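Side-chain contact in competence/damage-inducible protein CinA (Agrobacterium tumefaciens, PDB 2A9S), which is of unknown function but belongs to the competence- and damage-inducible CinA family, some of whose relatives deamidate nicotinamide mononucleotide: residues H138-G143 / V155-E160. Numbering follows the deposited sequence.
Sequences HEMRYG and VRTALE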
loop_
_atom_site.group_PDB
_atom_site.type_symbol
_atom_site.label_atom_id
_atom_site.label_comp_id
_atom_site.label_asym_id
_atom_site.label_seq_id
_atom_site.Cartn_x
_atom_site.Cartn_y
_atom_site.Cartn_z
ATOM N N HIS A 138 14.397 13.927 -4.668
ATOM C CA HIS A 138 15.730 13.442 -4.324
ATOM C C HIS A 138 15.986 12.178 -5.085
ATOM O O HIS A 138 15.115 11.328 -5.154
ATOM C CB HIS A 138 15.835 13.112 -2.851
ATOM C CG HIS A 138 15.953 14.308 -1.976
ATOM N ND1 HIS A 138 17.161 14.936 -1.734
ATOM C CD2 HIS A 138 15.016 14.999 -1.282
ATOM C CE1 HIS A 138 16.957 15.963 -0.924
ATOM N NE2 HIS A 138 15.667 16.023 -0.637
ATOM N N GLU A 139 17.175 12.077 -5.662
ATOM C CA GLU A 139 17.652 10.839 -6.225
ATOM C C GLU A 139 18.559 10.210 -5.178
ATOM O O GLU A 139 19.522 10.836 -4.716
ATOM C CB GLU A 139 18.424 11.086 -7.517
ATOM C CG GLU A 139 18.921 9.833 -8.151
ATOM C CD GLU A 139 19.791 10.157 -9.332
ATOM O OE1 GLU A 139 19.379 11.028 -10.117
ATOM O OE2 GLU A 139 20.888 9.575 -9.450
ATOM N N MET A 140 18.218 9.000 -4.766
ATOM C CA MET A 140 19.029 8.263 -3.811
ATOM C C MET A 140 19.689 7.093 -4.502
ATOM O O MET A 140 19.139 6.526 -5.464
ATOM C CB MET A 140 18.199 7.785 -2.623
ATOM C CG MET A 140 17.415 8.912 -1.948
ATOM S SD MET A 140 18.491 10.216 -1.235
ATOM C CE MET A 140 19.096 9.407 0.176
ATOM N N ARG A 141 20.883 6.765 -4.010
ATOM C CA ARG A 141 21.633 5.582 -4.460
ATOM C C ARG A 141 22.059 4.839 -3.215
ATOM O O ARG A 141 23.105 5.106 -2.624
ATOM C CB ARG A 141 22.822 6.004 -5.319
ATOM C CG ARG A 141 22.353 6.513 -6.664
ATOM C CD ARG A 141 23.398 7.329 -7.434
ATOM N NE ARG A 141 22.801 7.715 -8.708
ATOM C CZ ARG A 141 22.843 6.986 -9.826
ATOM N NH1 ARG A 141 23.475 5.827 -9.867
ATOM N NH2 ARG A 141 22.244 7.428 -10.926
ATOM N N TYR A 142 21.219 3.925 -2.769
ATOM C CA TYR A 142 21.453 3.270 -1.500
ATOM C C TYR A 142 22.492 2.157 -1.637
ATOM O O TYR A 142 22.993 1.664 -0.644
ATOM C CB TYR A 142 20.137 2.684 -0.961
ATOM C CG TYR A 142 19.058 3.720 -0.672
ATOM C CD1 TYR A 142 19.211 4.654 0.374
ATOM C CD2 TYR A 142 17.880 3.745 -1.415
ATOM C CE1 TYR A 142 18.203 5.587 0.656
ATOM C CE2 TYR A 142 16.874 4.653 -1.134
ATOM C CZ TYR A 142 17.041 5.576 -0.107
ATOM O OH TYR A 142 16.033 6.471 0.153
ATOM N N GLY A 143 22.793 1.766 -2.875
ATOM C CA GLY A 143 23.743 0.675 -3.118
ATOM C C GLY A 143 23.088 -0.685 -3.192
ATOM O O GLY A 143 21.886 -0.831 -2.948
ATOM N N VAL A 155 11.579 4.073 2.581
ATOM C CA VAL A 155 10.518 4.506 3.515
ATOM C C VAL A 155 11.038 5.657 4.370
ATOM O O VAL A 155 10.388 6.712 4.463
ATOM C CB VAL A 155 9.963 3.335 4.405
ATOM C CG1 VAL A 155 9.054 3.894 5.501
ATOM C CG2 VAL A 155 9.210 2.248 3.551
ATOM N N ARG A 156 12.233 5.474 4.952
ATOM C CA ARG A 156 12.848 6.529 5.753
ATOM C C ARG A 156 12.933 7.868 4.977
ATOM O O ARG A 156 12.438 8.928 5.424
ATOM C CB ARG A 156 14.237 6.091 6.225
ATOM C CG ARG A 156 14.928 7.225 7.052
ATOM C CD ARG A 156 16.296 6.808 7.552
ATOM N NE ARG A 156 16.196 5.681 8.463
ATOM C CZ ARG A 156 16.611 4.451 8.171
ATOM N NH1 ARG A 156 17.202 4.219 6.996
ATOM N NH2 ARG A 156 16.460 3.456 9.055
ATOM N N THR A 157 13.549 7.839 3.805
ATOM C CA THR A 157 13.719 9.081 3.041
ATOM C C THR A 157 12.365 9.703 2.677
ATOM O O THR A 157 12.220 10.924 2.737
ATOM C CB THR A 157 14.560 8.833 1.776
ATOM O OG1 THR A 157 15.792 8.180 2.144
ATOM C CG2 THR A 157 14.841 10.157 1.036
ATOM N N ALA A 158 11.394 8.866 2.287
ATOM C CA ALA A 158 10.036 9.309 1.940
ATOM C C ALA A 158 9.415 10.101 3.105
ATOM O O ALA A 158 8.842 11.200 2.916
ATOM C CB ALA A 158 9.190 8.096 1.606
ATOM N N LEU A 159 9.565 9.559 4.314
ATOM C CA LEU A 159 9.005 10.203 5.513
ATOM C C LEU A 159 9.729 11.511 5.839
ATOM O O LEU A 159 9.073 12.515 6.148
ATOM C CB LEU A 159 8.993 9.227 6.702
ATOM C CG LEU A 159 8.143 7.943 6.468
ATOM C CD1 LEU A 159 8.151 7.123 7.742
ATOM C CD2 LEU A 159 6.683 8.212 6.002
ATOM N N GLU A 160 11.057 11.509 5.713
ATOM C CA GLU A 160 11.876 12.729 5.850
ATOM C C GLU A 160 11.400 13.841 4.923
ATOM O O GLU A 160 11.245 15.003 5.344
ATOM C CB GLU A 160 13.358 12.413 5.594
ATOM C CG GLU A 160 13.961 11.565 6.719
ATOM C CD GLU A 160 15.361 11.042 6.379
ATOM O OE1 GLU A 160 15.785 11.146 5.198
ATOM O OE2 GLU A 160 16.037 10.532 7.300
#
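Thr157 OG1 is held from two directions: Tyr142 OH lies 2.6 Å from Thr157 OG1 in a short hydrogen bond, and the carbonyl of Ala153, one turn earlier in the helix, bonds to the same hydroxyl. A helical threonine hydroxyl can thus serve both the carbonyl four residues back and a partner outside its helix. The torsion of Thr157 (chi1 -53°) sets OG1 anti to the carbonyl carbon and beside the backbone N, within reach of the Ala153 carbonyl, while CG2 stands anti to the backbone N. Tyr142 meets the threonine edge-on, with OG1 in the plane of the ring, and Tyr142 OH also comes to 3.2 Å from Thr157 CB. The bond joins the chain just past edge strand 135-141 of the mixed five-strand sheet to the C-terminal helix 147-167, which packs against one face of that sheet. Met140 CB sits over one face of the Tyr142 ring, 3.5 Å from its plane and offset toward the rim. Bent at chi2 and chi3, the methionine chain approaches the threonine tip to tip, Met140 CE standing 4.0 Å from Thr157 OG1. On the strand face turned from the helix, Arg141 holds Glu139 OE2 side-on through NE and NH2 in a salt bridge, with Arg141 NE 2.8 Å from Glu139 OE2.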